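Local coordinates for enoyl-CoA hydratase (Geobacillus kaustophilus, PDB 2PPY), which probably catalyses the hydration of enoyl-CoA thioesters in fatty-acid beta-oxidation, as a hexameric member of the enoyl-CoA hydratase/isomerase (crotonase) family, at residues Glu39-Ala42 / Ala43-Ile47; Lys83-Phe86 / Cys87-Cys90; Glu171-Thr174 / Pro175-Leu179; Gln190-Thr193 / Arg194-Thr197; Arg198-Ala201 / Arg202-Asn206. One frame throughout, in Å; residues are numbered along the deposited sequence.

Interaction 1: Glu39-Ala42 / Ala43-Ile47; sequences EFNA and AIDDI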
loop_
_atom_site.group_PDB
_atom_site.type_symbol
_atom_site.label_atom_id
_atom_site.label_comp_id
_atom_site.label_asym_id
_atom_site.label_seq_id
_atom_site.Cartn_x
_atom_site.Cartn_y
_atom_site.Cartn_z
ATOM N N GLU A 39 -11.090 -7.748 -30.028
ATOM C CA GLU A 39 -12.506 -8.098 -30.066
ATOM C C GLU A 39 -13.037 -8.344 -28.655
ATOM O O GLU A 39 -14.149 -7.933 -28.326
ATOM C CB GLU A 39 -12.740 -9.349 -30.920
ATOM C CG GLU A 39 -12.295 -9.226 -32.375
ATOM C CD GLU A 39 -12.946 -10.268 -33.270
ATOM O OE1 GLU A 39 -12.985 -11.452 -32.878
ATOM O OE2 GLU A 39 -13.417 -9.908 -34.369
ATOM N N PHE A 40 -12.242 -9.014 -27.825
ATOM C CA PHE A 40 -12.647 -9.298 -26.450
ATOM C C PHE A 40 -12.828 -7.977 -25.697
ATOM O O PHE A 40 -13.766 -7.819 -24.909
ATOM C CB PHE A 40 -11.594 -10.162 -25.744
ATOM C CG PHE A 40 -12.057 -10.730 -24.428
ATOM C CD1 PHE A 40 -13.146 -11.593 -24.375
ATOM C CD2 PHE A 40 -11.409 -10.402 -23.243
ATOM C CE1 PHE A 40 -13.579 -12.127 -23.162
ATOM C CE2 PHE A 40 -11.835 -10.932 -22.023
ATOM C CZ PHE A 40 -12.924 -11.793 -21.984
ATOM N N ASN A 41 -11.926 -7.032 -25.952
ATOM C CA ASN A 41 -11.992 -5.712 -25.329
ATOM C C ASN A 41 -13.272 -4.994 -25.750
ATOM O O ASN A 41 -13.938 -4.360 -24.933
ATOM C CB ASN A 41 -10.789 -4.867 -25.751
ATOM C CG ASN A 41 -10.818 -3.481 -25.144
ATOM O OD1 ASN A 41 -10.679 -3.317 -23.933
ATOM N ND2 ASN A 41 -11.013 -2.474 -25.983
ATOM N N ALA A 42 -13.609 -5.090 -27.034
ATOM C CA ALA A 42 -14.817 -4.454 -27.559
ATOM C C ALA A 42 -16.068 -5.045 -26.915
ATOM O O ALA A 42 -17.022 -4.325 -26.621
ATOM C CB ALA A 42 -14.884 -4.618 -29.072
ATOM N N ALA A 43 -16.059 -6.358 -26.700
ATOM C CA ALA A 43 -17.194 -7.039 -26.084
ATOM C C ALA A 43 -17.388 -6.517 -24.665
ATOM O O ALA A 43 -18.513 -6.275 -24.221
ATOM C CB ALA A 43 -16.950 -8.540 -26.061
ATOM N N ILE A 44 -16.278 -6.343 -23.956
ATOM C CA ILE A 44 -16.325 -5.831 -22.594
ATOM C C ILE A 44 -16.929 -4.428 -22.587
ATOM O O ILE A 44 -17.855 -4.151 -21.818
ATOM C CB ILE A 44 -14.914 -5.796 -21.965
ATOM C CG1 ILE A 44 -14.376 -7.228 -21.842
ATOM C CG2 ILE A 44 -14.967 -5.134 -20.602
ATOM C CD1 ILE A 44 -12.981 -7.328 -21.278
ATOM N N ASP A 45 -16.416 -3.547 -23.446
ATOM C CA ASP A 45 -16.938 -2.182 -23.517
ATOM C C ASP A 45 -18.421 -2.192 -23.873
ATOM O O ASP A 45 -19.224 -1.491 -23.255
ATOM C CB ASP A 45 -16.174 -1.347 -24.552
ATOM C CG ASP A 45 -14.787 -0.962 -24.084
ATOM O OD1 ASP A 45 -14.574 -0.878 -22.858
ATOM O OD2 ASP A 45 -13.911 -0.726 -24.942
ATOM N N ASP A 46 -18.781 -2.993 -24.871
ATOM C CA ASP A 46 -20.175 -3.096 -25.288
ATOM C C ASP A 46 -21.063 -3.509 -24.124
ATOM O O ASP A 46 -22.075 -2.869 -23.846
ATOM C CB ASP A 46 -20.333 -4.127 -26.401
ATOM C CG ASP A 46 -21.787 -4.355 -26.767
ATOM O OD1 ASP A 46 -22.393 -3.446 -27.370
ATOM O OD2 ASP A 46 -22.329 -5.433 -26.439
ATOM N N ILE A 47 -20.678 -4.590 -23.453
ATOM C CA ILE A 47 -21.442 -5.103 -22.328
ATOM C C ILE A 47 -21.558 -4.095 -21.190
ATOM O O ILE A 47 -22.604 -4.008 -20.542
ATOM C CB ILE A 47 -20.831 -6.425 -21.813
ATOM C CG1 ILE A 47 -20.942 -7.493 -22.910
ATOM C CG2 ILE A 47 -21.553 -6.884 -20.553
ATOM C CD1 ILE A 47 -20.231 -8.790 -22.608
HETATM O O HOH W 1 -11.631 0.384 -25.359
#
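I44 lies one helical turn beyond F40 and reaches back over that residue's backbone to its ring. From CB the side chain first meets the carbonyl oxygen of N41. CG1 then rests 3.2 Å from F40 O, the same oxygen that accepts the backbone bond from I44 N, and also lies over one face of the phenyl ring. At the tip, CD1 touches the ring atom CE2 of F40 at 3.9 Å, with CD2 scarcely further off. Two torsions bring the groups together: I44 CG1 stands beside its own backbone N (chi1 -64°), turned back along the helix, while the F40 ring swings out opposite the backbone N (chi1 -168°).

A polar pair occupies another flank of the same turns. N41 and D45 approach with amide and carboxylate planes 79° apart, and N41 ND2 remains 3.5 Å from D45 OD2. A water joins them, accepting from N41 ND2 at 3.0 Å and donating to D45 OD2 at 2.6 Å. K96 NZ makes a hydrogen bond to N41 OD1 and a salt bridge to the second carboxylate oxygen, D45 OD1. Beneath these side chains run regular i to i+4 backbone bonds, such as D46 N to A42 O at 2.8 Å.

Helix 34-48 is the connection of a beta-alpha-beta unit between strands 19-24 and 55-60. F40 and I47 pack on I22 of the first of these strands, A43 meets V13 of strand 11-16, and N41 and I44 face T93 of helix 80-99.

Interaction 2: Lys83-Phe86 / Cys87-Cys90; sequences KTQF and CLFC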
loop_
_atom_site.group_PDB
_atom_site.type_symbol
_atom_site.label_atom_id
_atom_site.label_comp_id
_atom_site.label_asym_id
_atom_site.label_seq_id
_atom_site.Cartn_x
_atom_site.Cartn_y
_atom_site.Cartn_z
ATOM N N LYS A 83 5.885 -7.010 -28.865
ATOM C CA LYS A 83 5.466 -7.968 -27.840
ATOM C C LYS A 83 5.106 -7.229 -26.557
ATOM O O LYS A 83 4.149 -7.579 -25.866
ATOM C CB LYS A 83 6.588 -8.965 -27.544
ATOM C CG LYS A 83 6.921 -9.914 -28.686
ATOM C CD LYS A 83 8.025 -10.879 -28.283
ATOM C CE LYS A 83 8.350 -11.852 -29.395
ATOM N NZ LYS A 83 9.416 -12.813 -28.991
ATOM N N THR A 84 5.895 -6.205 -26.246
ATOM C CA THR A 84 5.674 -5.394 -25.061
ATOM C C THR A 84 4.310 -4.723 -25.148
ATOM O O THR A 84 3.541 -4.745 -24.192
ATOM C CB THR A 84 6.764 -4.305 -24.925
ATOM O OG1 THR A 84 8.035 -4.929 -24.712
ATOM C CG2 THR A 84 6.449 -3.367 -23.764
ATOM N N GLN A 85 4.006 -4.134 -26.301
ATOM C CA GLN A 85 2.728 -3.461 -26.473
ATOM C C GLN A 85 1.570 -4.446 -26.600
ATOM O O GLN A 85 0.444 -4.146 -26.207
ATOM C CB GLN A 85 2.776 -2.531 -27.687
ATOM C CG GLN A 85 3.761 -1.385 -27.526
ATOM C CD GLN A 85 3.619 -0.684 -26.184
ATOM O OE1 GLN A 85 2.520 -0.286 -25.790
ATOM N NE2 GLN A 85 4.734 -0.526 -25.477
ATOM N N PHE A 86 1.849 -5.621 -27.152
ATOM C CA PHE A 86 0.831 -6.651 -27.288
ATOM C C PHE A 86 0.417 -7.080 -25.881
ATOM O O PHE A 86 -0.771 -7.148 -25.558
ATOM C CB PHE A 86 1.395 -7.851 -28.055
ATOM C CG PHE A 86 0.536 -9.088 -27.977
ATOM C CD1 PHE A 86 -0.769 -9.082 -28.457
ATOM C CD2 PHE A 86 1.038 -10.263 -27.429
ATOM C CE1 PHE A 86 -1.561 -10.230 -28.394
ATOM C CE2 PHE A 86 0.254 -11.415 -27.361
ATOM C CZ PHE A 86 -1.046 -11.399 -27.845
ATOM N N CYS A 87 1.411 -7.362 -25.043
ATOM C CA CYS A 87 1.164 -7.786 -23.669
ATOM C C CYS A 87 0.464 -6.712 -22.845
ATOM O O CYS A 87 -0.466 -7.011 -22.104
ATOM C CB CYS A 87 2.480 -8.191 -23.000
ATOM S SG CYS A 87 3.196 -9.724 -23.684
ATOM N N LEU A 88 0.906 -5.465 -22.981
ATOM C CA LEU A 88 0.303 -4.360 -22.242
ATOM C C LEU A 88 -1.184 -4.244 -22.561
ATOM O O LEU A 88 -2.003 -4.109 -21.656
ATOM C CB LEU A 88 1.007 -3.039 -22.570
ATOM C CG LEU A 88 0.484 -1.778 -21.869
ATOM C CD1 LEU A 88 0.378 -2.004 -20.354
ATOM C CD2 LEU A 88 1.433 -0.614 -22.165
ATOM N N PHE A 89 -1.534 -4.311 -23.841
ATOM C CA PHE A 89 -2.938 -4.212 -24.240
ATOM C C PHE A 89 -3.779 -5.361 -23.686
ATOM O O PHE A 89 -4.909 -5.155 -23.236
ATOM C CB PHE A 89 -3.077 -4.195 -25.764
ATOM C CG PHE A 89 -4.497 -4.046 -26.228
ATOM C CD1 PHE A 89 -5.138 -2.815 -26.157
ATOM C CD2 PHE A 89 -5.214 -5.148 -26.677
ATOM C CE1 PHE A 89 -6.477 -2.686 -26.522
ATOM C CE2 PHE A 89 -6.553 -5.031 -27.043
ATOM C CZ PHE A 89 -7.186 -3.797 -26.965
ATOM N N CYS A 90 -3.239 -6.574 -23.736
ATOM C CA CYS A 90 -3.961 -7.734 -23.218
ATOM C C CYS A 90 -4.215 -7.570 -21.720
ATOM O O CYS A 90 -5.316 -7.837 -21.239
ATOM C CB CYS A 90 -3.161 -9.014 -23.465
ATOM S SG CYS A 90 -2.965 -9.438 -25.209
#
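Within the long helix 80-99, F86 and C90 make an i to i+4 sulfur-aromatic contact. C90 SG sits over one face of the F86 ring, 3.9 Å from its centroid and displaced toward the rim on the side of CE1, its nearest ring atom at 3.6 Å. A chi1 of -66° leans the thiol back toward the preceding turn, where the ring extends with CG opposite the F86 backbone N (chi1 167°). C87 supplies a second, looser sulfur contact: its SG lies obliquely to the same ring, 5.5 Å from the centroid.

This helix packs beside helix 34-48 in the crotonase fold, with F86 touching L34 and C90 touching Y37 there; F86 also meets Y32 in the loop before that helix. Replacing F86 by an alanine would probably open a gap beside L34 and Y32 and deprive the C90 sulfur of its aromatic partner.

Another flank carries Q85 and L88, side by side and pointing the same way. The glutamine chain bends at chi2, bringing OE1 to 3.8 Å from L88 CD2. Both side chains meet a second subunit, Q85 at its F49 and L88 at its R48. T84 OG1 is hydrogen-bonded to N239 OD1 of the third subunit, while C87 packs against F242 of that subunit. Along the backbone, C87 N bonds K83 O at 2.9 Å and C90 N bonds F86 O at 3.1 Å.

Interaction 3: Glu171-Thr174 / Pro175-Leu179; sequences ETIT and PQEAL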
loop_
_atom_site.group_PDB
_atom_site.type_symbol
_atom_site.label_atom_id
_atom_site.label_comp_id
_atom_site.label_asym_id
_atom_site.label_seq_id
_atom_site.Cartn_x
_atom_site.Cartn_y
_atom_site.Cartn_z
ATOM N N GLU A 171 4.235 -26.953 -14.317
ATOM C CA GLU A 171 3.355 -28.109 -14.285
ATOM C C GLU A 171 1.885 -27.773 -14.097
ATOM O O GLU A 171 1.522 -26.894 -13.319
ATOM C CB GLU A 171 3.836 -29.090 -13.211
ATOM C CG GLU A 171 4.951 -30.009 -13.712
ATOM C CD GLU A 171 5.762 -30.640 -12.597
ATOM O OE1 GLU A 171 5.165 -31.112 -11.608
ATOM O OE2 GLU A 171 7.006 -30.672 -12.720
ATOM N N THR A 172 1.043 -28.485 -14.836
ATOM C CA THR A 172 -0.394 -28.287 -14.777
ATOM C C THR A 172 -1.031 -29.281 -13.807
ATOM O O THR A 172 -0.456 -30.326 -13.501
ATOM C CB THR A 172 -1.022 -28.460 -16.175
ATOM O OG1 THR A 172 -0.789 -29.794 -16.643
ATOM C CG2 THR A 172 -0.393 -27.481 -17.162
ATOM N N ILE A 173 -2.219 -28.948 -13.317
ATOM C CA ILE A 173 -2.920 -29.812 -12.381
ATOM C C ILE A 173 -4.313 -30.168 -12.892
ATOM O O ILE A 173 -4.716 -29.735 -13.968
ATOM C CB ILE A 173 -3.032 -29.138 -10.996
ATOM C CG1 ILE A 173 -3.769 -27.802 -11.118
ATOM C CG2 ILE A 173 -1.642 -28.919 -10.417
ATOM C CD1 ILE A 173 -3.972 -27.090 -9.791
ATOM N N THR A 174 -5.046 -30.954 -12.112
ATOM C CA THR A 174 -6.392 -31.374 -12.483
ATOM C C THR A 174 -7.433 -30.413 -11.928
ATOM O O THR A 174 -7.130 -29.580 -11.073
ATOM C CB THR A 174 -6.714 -32.779 -11.922
ATOM O OG1 THR A 174 -6.689 -32.736 -10.489
ATOM C CG2 THR A 174 -5.696 -33.805 -12.413
ATOM N N PRO A 175 -8.682 -30.516 -12.416
ATOM C CA PRO A 175 -9.769 -29.650 -11.949
ATOM C C PRO A 175 -9.953 -29.823 -10.445
ATOM O O PRO A 175 -10.134 -28.847 -9.716
ATOM C CB PRO A 175 -10.977 -30.161 -12.734
ATOM C CG PRO A 175 -10.366 -30.631 -14.015
ATOM C CD PRO A 175 -9.127 -31.360 -13.539
ATOM N N GLN A 176 -9.902 -31.078 -9.994
ATOM C CA GLN A 176 -10.051 -31.403 -8.580
ATOM C C GLN A 176 -8.971 -30.723 -7.744
ATOM O O GLN A 176 -9.271 -30.087 -6.735
ATOM C CB GLN A 176 -9.975 -32.920 -8.359
ATOM C CG GLN A 176 -11.148 -33.734 -8.913
ATOM C CD GLN A 176 -11.194 -33.771 -10.433
ATOM O OE1 GLN A 176 -10.156 -33.809 -11.096
ATOM N NE2 GLN A 176 -12.400 -33.786 -10.990
ATOM N N GLU A 177 -7.716 -30.865 -8.161
ATOM C CA GLU A 177 -6.605 -30.254 -7.438
ATOM C C GLU A 177 -6.775 -28.741 -7.449
ATOM O O GLU A 177 -6.476 -28.059 -6.465
ATOM C CB GLU A 177 -5.273 -30.646 -8.081
ATOM C CG GLU A 177 -5.048 -32.162 -8.130
ATOM C CD GLU A 177 -3.785 -32.561 -8.880
ATOM O OE1 GLU A 177 -3.538 -32.009 -9.971
ATOM O OE2 GLU A 177 -3.048 -33.440 -8.382
ATOM N N ALA A 178 -7.269 -28.217 -8.567
ATOM C CA ALA A 178 -7.492 -26.788 -8.695
ATOM C C ALA A 178 -8.513 -26.342 -7.654
ATOM O O ALA A 178 -8.367 -25.292 -7.029
ATOM C CB ALA A 178 -7.993 -26.460 -10.100
ATOM N N LEU A 179 -9.552 -27.149 -7.468
ATOM C CA LEU A 179 -10.585 -26.826 -6.494
ATOM C C LEU A 179 -10.036 -26.791 -5.063
ATOM O O LEU A 179 -10.365 -25.897 -4.285
ATOM C CB LEU A 179 -11.733 -27.842 -6.579
ATOM C CG LEU A 179 -12.905 -27.596 -5.619
ATOM C CD1 LEU A 179 -13.542 -26.244 -5.929
ATOM C CD2 LEU A 179 -13.937 -28.721 -5.760
#
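T174 and E177 exchange hydrogen bonds in both directions between side chain and backbone. T174 OG1 accepts from E177 N at 3.2 Å, while E177 OE1 accepts from T174 N at 2.8 Å, met on the anti side of the carboxylate and 22° out of its plane. Each torsion serves one of these bonds. The threonine hydroxyl sits between its own backbone N and carbonyl carbon (chi1 63°), facing the first turn of the helix. E177 CG lies on the N side of its residue, and from there the extended chain carries OE1 back to the threonine amide. On its way E177 CG passes 2.9 Å from T174 OG1, a close approach.

I173 covers this exchange from the preceding residue: its CB lies 3.1 Å from E177 OE1, and its CD1 reaches A178 CB at 4.1 Å. Both I173 and A178 also pack on I135 of the short strand 135-136. The first helical backbone bond, A178 N to T174 O at 2.9 Å, follows directly, and P175 takes the first position of the helix, where its missing N-H costs nothing. This reciprocal pairing is a capping box, with T174 as the N-cap of helix 175-181.

Interaction 4: Gln190-Thr193 / Arg194-Thr197; sequences QAET and RERT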
loop_
_atom_site.group_PDB
_atom_site.type_symbol
_atom_site.label_atom_id
_atom_site.label_comp_id
_atom_site.label_asym_id
_atom_site.label_seq_id
_atom_site.Cartn_x
_atom_site.Cartn_y
_atom_site.Cartn_z
ATOM N N GLN A 190 -18.726 -32.913 -15.852
ATOM C CA GLN A 190 -18.461 -32.438 -17.209
ATOM C C GLN A 190 -19.671 -32.050 -18.065
ATOM O O GLN A 190 -19.781 -30.908 -18.509
ATOM C CB GLN A 190 -17.623 -33.472 -17.964
ATOM C CG GLN A 190 -16.970 -32.949 -19.240
ATOM C CD GLN A 190 -15.955 -31.839 -18.978
ATOM O OE1 GLN A 190 -15.187 -31.899 -18.017
ATOM N NE2 GLN A 190 -15.938 -30.832 -19.846
ATOM N N ALA A 191 -20.580 -32.990 -18.295
ATOM C CA ALA A 191 -21.744 -32.727 -19.134
ATOM C C ALA A 191 -22.757 -31.739 -18.559
ATOM O O ALA A 191 -23.694 -31.338 -19.247
ATOM C CB ALA A 191 -22.439 -34.045 -19.468
ATOM N N GLU A 192 -22.569 -31.341 -17.307
ATOM C CA GLU A 192 -23.489 -30.408 -16.665
ATOM C C GLU A 192 -22.842 -29.053 -16.382
ATOM O O GLU A 192 -23.472 -28.163 -15.808
ATOM C CB GLU A 192 -23.986 -31.007 -15.350
ATOM C CG GLU A 192 -24.689 -32.344 -15.501
ATOM C CD GLU A 192 -24.818 -33.080 -14.184
ATOM O OE1 GLU A 192 -25.310 -32.473 -13.206
ATOM O OE2 GLU A 192 -24.426 -34.266 -14.130
ATOM N N THR A 193 -21.590 -28.895 -16.798
ATOM C CA THR A 193 -20.853 -27.661 -16.546
ATOM C C THR A 193 -21.542 -26.394 -17.038
ATOM O O THR A 193 -21.733 -25.450 -16.267
ATOM C CB THR A 193 -19.439 -27.747 -17.140
ATOM O OG1 THR A 193 -18.757 -28.861 -16.555
ATOM C CG2 THR A 193 -18.649 -26.479 -16.846
ATOM N N ARG A 194 -21.915 -26.366 -18.314
ATOM C CA ARG A 194 -22.586 -25.201 -18.875
ATOM C C ARG A 194 -23.931 -24.984 -18.207
ATOM O O ARG A 194 -24.322 -23.854 -17.905
ATOM C CB ARG A 194 -22.804 -25.373 -20.378
ATOM C CG ARG A 194 -21.550 -25.277 -21.202
ATOM C CD ARG A 194 -21.891 -24.978 -22.643
ATOM N NE ARG A 194 -20.690 -24.789 -23.449
ATOM C CZ ARG A 194 -20.697 -24.330 -24.694
ATOM N NH1 ARG A 194 -21.847 -24.009 -25.278
ATOM N NH2 ARG A 194 -19.554 -24.181 -25.348
ATOM N N GLU A 195 -24.637 -26.086 -17.988
ATOM C CA GLU A 195 -25.947 -26.065 -17.364
ATOM C C GLU A 195 -25.891 -25.439 -15.973
ATOM O O GLU A 195 -26.605 -24.481 -15.686
ATOM C CB GLU A 195 -26.489 -27.493 -17.261
ATOM C CG GLU A 195 -27.932 -27.595 -16.803
ATOM C CD GLU A 195 -28.350 -29.029 -16.528
ATOM O OE1 GLU A 195 -27.659 -29.954 -17.004
ATOM O OE2 GLU A 195 -29.376 -29.230 -15.843
ATOM N N ARG A 196 -25.037 -25.979 -15.112
ATOM C CA ARG A 196 -24.924 -25.471 -13.752
ATOM C C ARG A 196 -24.324 -24.065 -13.678
ATOM O O ARG A 196 -24.661 -23.295 -12.782
ATOM C CB ARG A 196 -24.134 -26.466 -12.899
ATOM C CG ARG A 196 -24.785 -27.853 -12.882
ATOM C CD ARG A 196 -24.171 -28.773 -11.850
ATOM N NE ARG A 196 -24.285 -28.214 -10.508
ATOM C CZ ARG A 196 -23.841 -28.817 -9.411
ATOM N NH1 ARG A 196 -23.258 -30.005 -9.498
ATOM N NH2 ARG A 196 -23.969 -28.226 -8.230
ATOM N N THR A 197 -23.445 -23.726 -14.618
ATOM C CA THR A 197 -22.860 -22.388 -14.642
ATOM C C THR A 197 -23.977 -21.397 -14.966
ATOM O O THR A 197 -24.117 -20.365 -14.302
ATOM C CB THR A 197 -21.755 -22.258 -15.719
ATOM O OG1 THR A 197 -20.658 -23.116 -15.386
ATOM C CG2 THR A 197 -21.254 -20.815 -15.803
HETATM O O HOH W 2 -21.058 -28.712 -20.052
HETATM O O HOH W 3 -24.291 -28.544 -19.655
#
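Hydrogen bonds dominate the contact between T193 and T197, whose side chains lie side by side and point the same way. T193 O accepts twice from T197: from its N at 2.9 Å and from its OG1 at 2.7 Å, the two donors arriving from opposite faces of the carbonyl plane. The hydroxyl lies 37° out of that plane. Its chi1 of -65° turns T197 OG1 back to the previous turn and so to T193 O. One residue earlier, R196 N meets E192 O almost head-on at 2.8 Å. T193 OG1 in turn donates to Q190 O at 3.0 Å.

Among apolar contacts, E192 CB touches R196 CG at 4.1 Å, and T193 packs on C107 and F188. An alanine in place of T193 would probably leave Q190 O without its hydroxyl donor and thin the packing on C107 and F188.

For charges, E192 OE1 remains 4.9 Å from R196 NH1, while R194 extends away to salt bridges with E109 and D61.

Two waters accept from R194 N and E195 N and bridge them to the carbonyls four residues back, Q190 O and A191 O, in place of direct helical bonds at the start of helix 193-205, which follows strand 186-188 at the edge of the main sheet.

Interaction 5: Arg198-Ala201 / Arg202-Asn206; sequences REYA and RKLAN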
loop_
_atom_site.group_PDB
_atom_site.type_symbol
_atom_site.label_atom_id
_atom_site.label_comp_id
_atom_site.label_asym_id
_atom_site.label_seq_id
_atom_site.Cartn_x
_atom_site.Cartn_y
_atom_site.Cartn_z
ATOM N N ARG A 198 -24.772 -21.718 -15.987
ATOM C CA ARG A 198 -25.888 -20.862 -16.396
ATOM C C ARG A 198 -26.923 -20.744 -15.287
ATOM O O ARG A 198 -27.537 -19.692 -15.108
ATOM C CB ARG A 198 -26.552 -21.415 -17.662
ATOM C CG ARG A 198 -25.815 -21.059 -18.941
ATOM C CD ARG A 198 -26.216 -21.947 -20.103
ATOM N NE ARG A 198 -25.524 -21.555 -21.326
ATOM C CZ ARG A 198 -25.293 -22.368 -22.353
ATOM N NH1 ARG A 198 -25.699 -23.631 -22.306
ATOM N NH2 ARG A 198 -24.650 -21.920 -23.424
ATOM N N GLU A 199 -27.114 -21.832 -14.547
ATOM C CA GLU A 199 -28.068 -21.847 -13.444
ATOM C C GLU A 199 -27.613 -20.873 -12.360
ATOM O O GLU A 199 -28.429 -20.169 -11.766
ATOM C CB GLU A 199 -28.179 -23.260 -12.871
ATOM C CG GLU A 199 -29.136 -23.396 -11.704
ATOM C CD GLU A 199 -29.285 -24.837 -11.250
ATOM O OE1 GLU A 199 -29.714 -25.674 -12.073
ATOM O OE2 GLU A 199 -28.971 -25.132 -10.074
ATOM N N TYR A 200 -26.306 -20.832 -12.116
ATOM C CA TYR A 200 -25.733 -19.938 -11.114
ATOM C C TYR A 200 -25.922 -18.500 -11.569
ATOM O O TYR A 200 -26.351 -17.646 -10.793
ATOM C CB TYR A 200 -24.243 -20.251 -10.934
ATOM C CG TYR A 200 -23.528 -19.438 -9.872
ATOM C CD1 TYR A 200 -23.122 -18.126 -10.120
ATOM C CD2 TYR A 200 -23.210 -20.002 -8.634
ATOM C CE1 TYR A 200 -22.407 -17.393 -9.162
ATOM C CE2 TYR A 200 -22.499 -19.278 -7.669
ATOM C CZ TYR A 200 -22.098 -17.976 -7.943
ATOM O OH TYR A 200 -21.369 -17.265 -7.011
ATOM N N ALA A 201 -25.611 -18.239 -12.835
ATOM C CA ALA A 201 -25.756 -16.901 -13.395
ATOM C C ALA A 201 -27.222 -16.474 -13.366
ATOM O O ALA A 201 -27.533 -15.320 -13.068
ATOM C CB ALA A 201 -25.221 -16.864 -14.822
ATOM N N ARG A 202 -28.123 -17.402 -13.679
ATOM C CA ARG A 202 -29.546 -17.095 -13.663
ATOM C C ARG A 202 -29.969 -16.569 -12.295
ATOM O O ARG A 202 -30.644 -15.540 -12.207
ATOM C CB ARG A 202 -30.379 -18.334 -14.020
ATOM C CG ARG A 202 -30.426 -18.656 -15.512
ATOM C CD ARG A 202 -31.482 -19.716 -15.822
ATOM N NE ARG A 202 -31.090 -21.064 -15.403
ATOM C CZ ARG A 202 -30.324 -21.879 -16.122
ATOM N NH1 ARG A 202 -29.862 -21.490 -17.302
ATOM N NH2 ARG A 202 -30.019 -23.086 -15.663
ATOM N N LYS A 203 -29.571 -17.269 -11.235
ATOM C CA LYS A 203 -29.915 -16.852 -9.878
ATOM C C LYS A 203 -29.413 -15.439 -9.577
ATOM O O LYS A 203 -30.100 -14.655 -8.922
ATOM C CB LYS A 203 -29.344 -17.828 -8.843
ATOM C CG LYS A 203 -30.055 -19.177 -8.766
ATOM C CD LYS A 203 -29.550 -19.989 -7.572
ATOM C CE LYS A 203 -30.315 -21.298 -7.393
ATOM N NZ LYS A 203 -30.083 -22.262 -8.504
ATOM N N LEU A 204 -28.214 -15.113 -10.049
ATOM C CA LEU A 204 -27.668 -13.778 -9.825
ATOM C C LEU A 204 -28.497 -12.748 -10.579
ATOM O O LEU A 204 -28.923 -11.743 -10.006
ATOM C CB LEU A 204 -26.209 -13.691 -10.294
ATOM C CG LEU A 204 -25.141 -14.422 -9.475
ATOM C CD1 LEU A 204 -23.767 -14.147 -10.073
ATOM C CD2 LEU A 204 -25.194 -13.947 -8.028
ATOM N N ALA A 205 -28.731 -13.007 -11.862
ATOM C CA ALA A 205 -29.501 -12.096 -12.703
ATOM C C ALA A 205 -30.917 -11.869 -12.184
ATOM O O ALA A 205 -31.521 -10.829 -12.442
ATOM C CB ALA A 205 -29.550 -12.626 -14.128
ATOM N N ASN A 206 -31.443 -12.845 -11.453
ATOM C CA ASN A 206 -32.792 -12.752 -10.909
ATOM C C ASN A 206 -32.872 -12.173 -9.507
ATOM O O ASN A 206 -33.953 -12.110 -8.927
ATOM C CB ASN A 206 -33.455 -14.127 -10.916
ATOM C CG ASN A 206 -33.930 -14.526 -12.289
ATOM O OD1 ASN A 206 -34.808 -13.881 -12.860
ATOM N ND2 ASN A 206 -33.348 -15.587 -12.833
#
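R202 folds back over the preceding turn, laying its guanidinium across the backbone of R198 and E199. Its CG passes 3.1 Å from R198 O; the bend at chi3 (-74°) then turns the flat head over the helix. One face of that head covers E199 CA, 3.0 Å beneath its plane, and R198 C nearby, both offset toward the rim. NH1 meets R198 CB at 3.3 Å and NH2 meets E199 CB at the same distance. The carboxylate is close without pairing: E199 OE1 remains 4.4 Å from R202 NH2, the planes of the two groups 56° apart.

E199 instead makes a salt bridge to K203, OE2 to NZ at 3.5 Å. Their chains run alongside each other in the same direction.

A201 faces the other way, its methyl packing against V55 and I57 of strand 55-60 and I19 of strand 19-24. Its carbonyl receives A205 N at 2.9 Å, a nearly straight bond. Between these flanks, Y200 and L204 touch through CE1 and CD1 at 3.6 Å. Y200 OH reaches D165 of the fourth subunit, and L204 packs on I168 of that subunit.

The whole is an amphipathic helix of the crotonase fold: the last turns of helix 193-205 set A201 and A205 against the central sheet, together with L204 on V55, while Y200 and L204 also face the fourth subunit. R198 turns to the sheet as well, where it pairs with E21, and the charged chains of E199, R202 and K203 keep to the outer flank.

Interactions 4 and 5 follow one another along the chain and share helix 193-205, their centres 13 Å apart, and E195 O comes within 3.7 Å of R202 NH2 across the join. Interactions 1 and 2 lie on neighbouring helices and touch where N41 CB meets F89 CZ at 3.9 Å; di(hydroxyethyl)ether, probably from crystallisation, is bound near both D45 and F89. Interaction 3 comes within about 6 Å of interaction 4 between nearest atoms, without touching. Interactions 2 and 5 are about 34 Å apart between centres, on opposite sides of the chain's centre. Both nevertheless contribute subunit contacts: interaction 2 to the second and third subunits, interaction 5 to the fourth.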